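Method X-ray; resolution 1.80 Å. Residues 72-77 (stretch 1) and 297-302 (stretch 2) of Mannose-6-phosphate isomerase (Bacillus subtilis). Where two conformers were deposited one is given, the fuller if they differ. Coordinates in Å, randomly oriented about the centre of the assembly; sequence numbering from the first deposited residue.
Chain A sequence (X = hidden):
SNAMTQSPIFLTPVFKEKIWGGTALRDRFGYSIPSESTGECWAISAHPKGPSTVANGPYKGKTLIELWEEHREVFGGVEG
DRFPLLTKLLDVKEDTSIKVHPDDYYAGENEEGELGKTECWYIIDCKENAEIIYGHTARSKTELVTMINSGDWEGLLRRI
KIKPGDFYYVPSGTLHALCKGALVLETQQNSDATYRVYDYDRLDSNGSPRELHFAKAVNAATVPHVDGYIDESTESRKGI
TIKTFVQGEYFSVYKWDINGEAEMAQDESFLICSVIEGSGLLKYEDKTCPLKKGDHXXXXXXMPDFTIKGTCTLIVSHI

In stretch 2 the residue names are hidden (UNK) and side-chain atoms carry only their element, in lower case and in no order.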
# COMPACT_ATOMS: atom_id res chain seq x y z
N ARG A 72 -20.80 5.26 -8.00
CA ARG A 72 -19.83 4.55 -8.83
C ARG A 72 -19.36 5.33 -10.06
O ARG A 72 -18.31 5.02 -10.63
CB ARG A 72 -20.37 3.20 -9.28
CG ARG A 72 -19.30 2.19 -9.69
CD ARG A 72 -18.53 1.64 -8.49
NE ARG A 72 -19.37 0.86 -7.57
CZ ARG A 72 -19.73 -0.41 -7.71
NH1 ARG A 72 -19.32 -1.15 -8.75
NH2 ARG A 72 -20.49 -0.98 -6.78
N GLU A 73 -20.14 6.32 -10.48
CA GLU A 73 -19.77 7.14 -11.65
C GLU A 73 -18.40 7.77 -11.42
O GLU A 73 -17.62 7.98 -12.35
CB GLU A 73 -20.81 8.25 -11.85
CG GLU A 73 -21.54 8.20 -13.19
CD GLU A 73 -22.57 9.32 -13.32
OE1 GLU A 73 -22.20 10.49 -13.17
OE2 GLU A 73 -23.75 9.01 -13.59
N VAL A 74 -18.11 8.08 -10.15
CA VAL A 74 -16.84 8.68 -9.76
C VAL A 74 -15.67 7.78 -10.17
O VAL A 74 -14.58 8.27 -10.52
CB VAL A 74 -16.82 8.87 -8.22
CG1 VAL A 74 -15.41 9.00 -7.71
CG2 VAL A 74 -17.64 10.11 -7.86
N PHE A 75 -15.92 6.48 -10.11
CA PHE A 75 -14.96 5.44 -10.44
C PHE A 75 -15.15 4.85 -11.84
O PHE A 75 -14.75 3.71 -12.10
CB PHE A 75 -15.07 4.35 -9.39
CG PHE A 75 -14.95 4.86 -8.00
CD1 PHE A 75 -13.71 5.13 -7.45
CD2 PHE A 75 -16.10 5.17 -7.26
CE1 PHE A 75 -13.59 5.70 -6.17
CE2 PHE A 75 -15.99 5.73 -5.99
CZ PHE A 75 -14.74 6.00 -5.44
N GLY A 76 -15.80 5.61 -12.73
CA GLY A 76 -15.99 5.13 -14.10
C GLY A 76 -16.91 3.94 -14.26
O GLY A 76 -16.85 3.22 -15.26
N GLY A 77 -17.77 3.74 -13.27
CA GLY A 77 -18.72 2.63 -13.32
C GLY A 77 -18.12 1.24 -13.32
O GLY A 77 -18.77 0.31 -13.75
N UNK A 297 -5.43 11.49 -2.64
CA UNK A 297 -6.65 11.83 -3.34
C UNK A 297 -6.91 10.95 -4.53
O UNK A 297 -6.02 10.24 -5.03
c UNK A 297 -4.22 13.98 -4.18
c UNK A 297 -3.14 14.32 -5.01
c UNK A 297 -6.61 13.30 -3.80
c UNK A 297 -5.61 13.63 -6.11
c UNK A 297 -5.45 13.64 -4.72
c UNK A 297 -4.53 13.97 -6.96
c UNK A 297 -3.28 14.32 -6.41
N UNK A 298 -8.16 10.99 -4.98
CA UNK A 298 -8.58 10.24 -6.14
C UNK A 298 -8.98 11.21 -7.23
O UNK A 298 -9.67 12.21 -6.96
c UNK A 298 -10.51 8.87 -7.05
c UNK A 298 -9.80 9.34 -5.77
c UNK A 298 -10.45 7.31 -4.38
c UNK A 298 -9.31 8.16 -4.93
N UNK A 299 -8.48 10.97 -8.45
CA UNK A 299 -8.88 11.76 -9.58
C UNK A 299 -9.95 10.87 -10.23
O UNK A 299 -9.66 9.74 -10.69
c UNK A 299 -7.05 14.19 -9.57
c UNK A 299 -7.71 12.00 -10.57
c UNK A 299 -5.37 12.94 -10.99
c UNK A 299 -6.54 12.81 -9.98
N UNK A 300 -11.20 11.36 -10.28
CA UNK A 300 -12.36 10.66 -10.84
C UNK A 300 -12.31 10.38 -12.34
O UNK A 300 -11.47 10.93 -13.06
c UNK A 300 -12.92 12.92 -10.53
c UNK A 300 -11.57 12.72 -9.85
c UNK A 300 -13.52 11.58 -10.46
N UNK A 301 -13.21 9.50 -12.78
CA UNK A 301 -13.32 9.12 -14.19
C UNK A 301 -13.38 10.31 -15.13
O UNK A 301 -12.66 10.33 -16.14
c UNK A 301 -14.56 8.25 -14.39
N UNK A 302 -14.22 11.28 -14.81
CA UNK A 302 -14.38 12.46 -15.66
C UNK A 302 -13.47 13.65 -15.34
O UNK A 302 -13.75 14.78 -15.73
o UNK A 302 -15.92 11.57 -18.26
c UNK A 302 -16.84 11.82 -16.04
c UNK A 302 -16.41 11.01 -17.26
n UNK A 302 -16.60 9.69 -17.20
c UNK A 302 -15.85 12.92 -15.64
O HOH W 1 -18.11 8.39 -15.09
O HOH W 2 -16.16 10.69 -12.76

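Position 297 carries seven side-chain carbons and no heteroatom: one carbon leaves CA, and the other six close a flat ring. A six-carbon ring without an oxygen is that of phenylalanine, so the residue is Phe 297. It lies in a strand, with phi/psi of -157/163, and its side chain stays 10.5 Å from stretch 1, so the identification rests on its own atoms alone.

Position 298 has four side-chain carbons, forked at the first, with one arm two carbons long. Its CA-to-CB bond points toward stretch 1, and the carbon at the end of the longer arm lies 4.0 Å from CE1 of Phe 75, at the ring edge and near its plane. Branching at CB with unequal arms defines isoleucine, Ile 298. Its chi1 of -74° (m) with chi2 of 173° (t) carries CD1 to the aromatic ring, a van der Waals contact between two buried side chains.

Position 299 also has four carbons, but the fork comes at the second, and the two terminal carbons are equivalent in connectivity. As expected for the alternation of a strand, its CA-to-CB bond points away from stretch 1, and the side chain comes no nearer than 7.8 Å. This is leucine, Leu 299.

Position 300 shows three carbons that close a ring onto the backbone N. Its CA lies 3.3 Å from O of Val 74, and the ring adds a contact of its own, with CB 4.2 Å from CG1 of Val 74. Only proline closes such a ring, so this is Pro 300, with C-gamma endo pucker. The closed ring leaves the nitrogen without a hydrogen to donate; contact is made instead by the backbone CA and the ring.

Position 301 has a single side-chain carbon, CB, which points toward stretch 1 and sits 3.4 Å from N of Gly 76 and 3.7 Å from O of Glu 73. One carbon means alanine, Ala 301. The space there is limited: an ideal CB built on Gly 76 would fall 3.5 Å from CB of Ala 301, and the positive phi of Gly 76 (67°) by itself favours glycine.

Position 302 has three carbons in a chain, the third bearing one oxygen and one nitrogen. It reaches stretch 1 through solvent: water 1 accepts from the side-chain nitrogen and donates to O of Glu 73 (2.8 Å from the water oxygen), and water 2 accepts from the backbone N (2.9 Å) and donates to the same O of Glu 73 (3.1 Å). A carboxamide carbon one beyond the carbon after CB gives Gln 302, whose NE2 is 2.9 Å from water 1.

The contact is small, burying 231 Å² in total, and its one direct hydrogen bond runs from N of Ala 301 to O of Val 74, at 2.9 Å and 163°. Apolar packing by Ile 298 and Pro 300 accompanies this bond, while two waters extend the link to Gln 302. Stretch 1 holds its turn internally, for instance through N of Gly 76 to O of Glu 73 at 3.0 Å.

Stretch 2 (297-302) FILPAQ
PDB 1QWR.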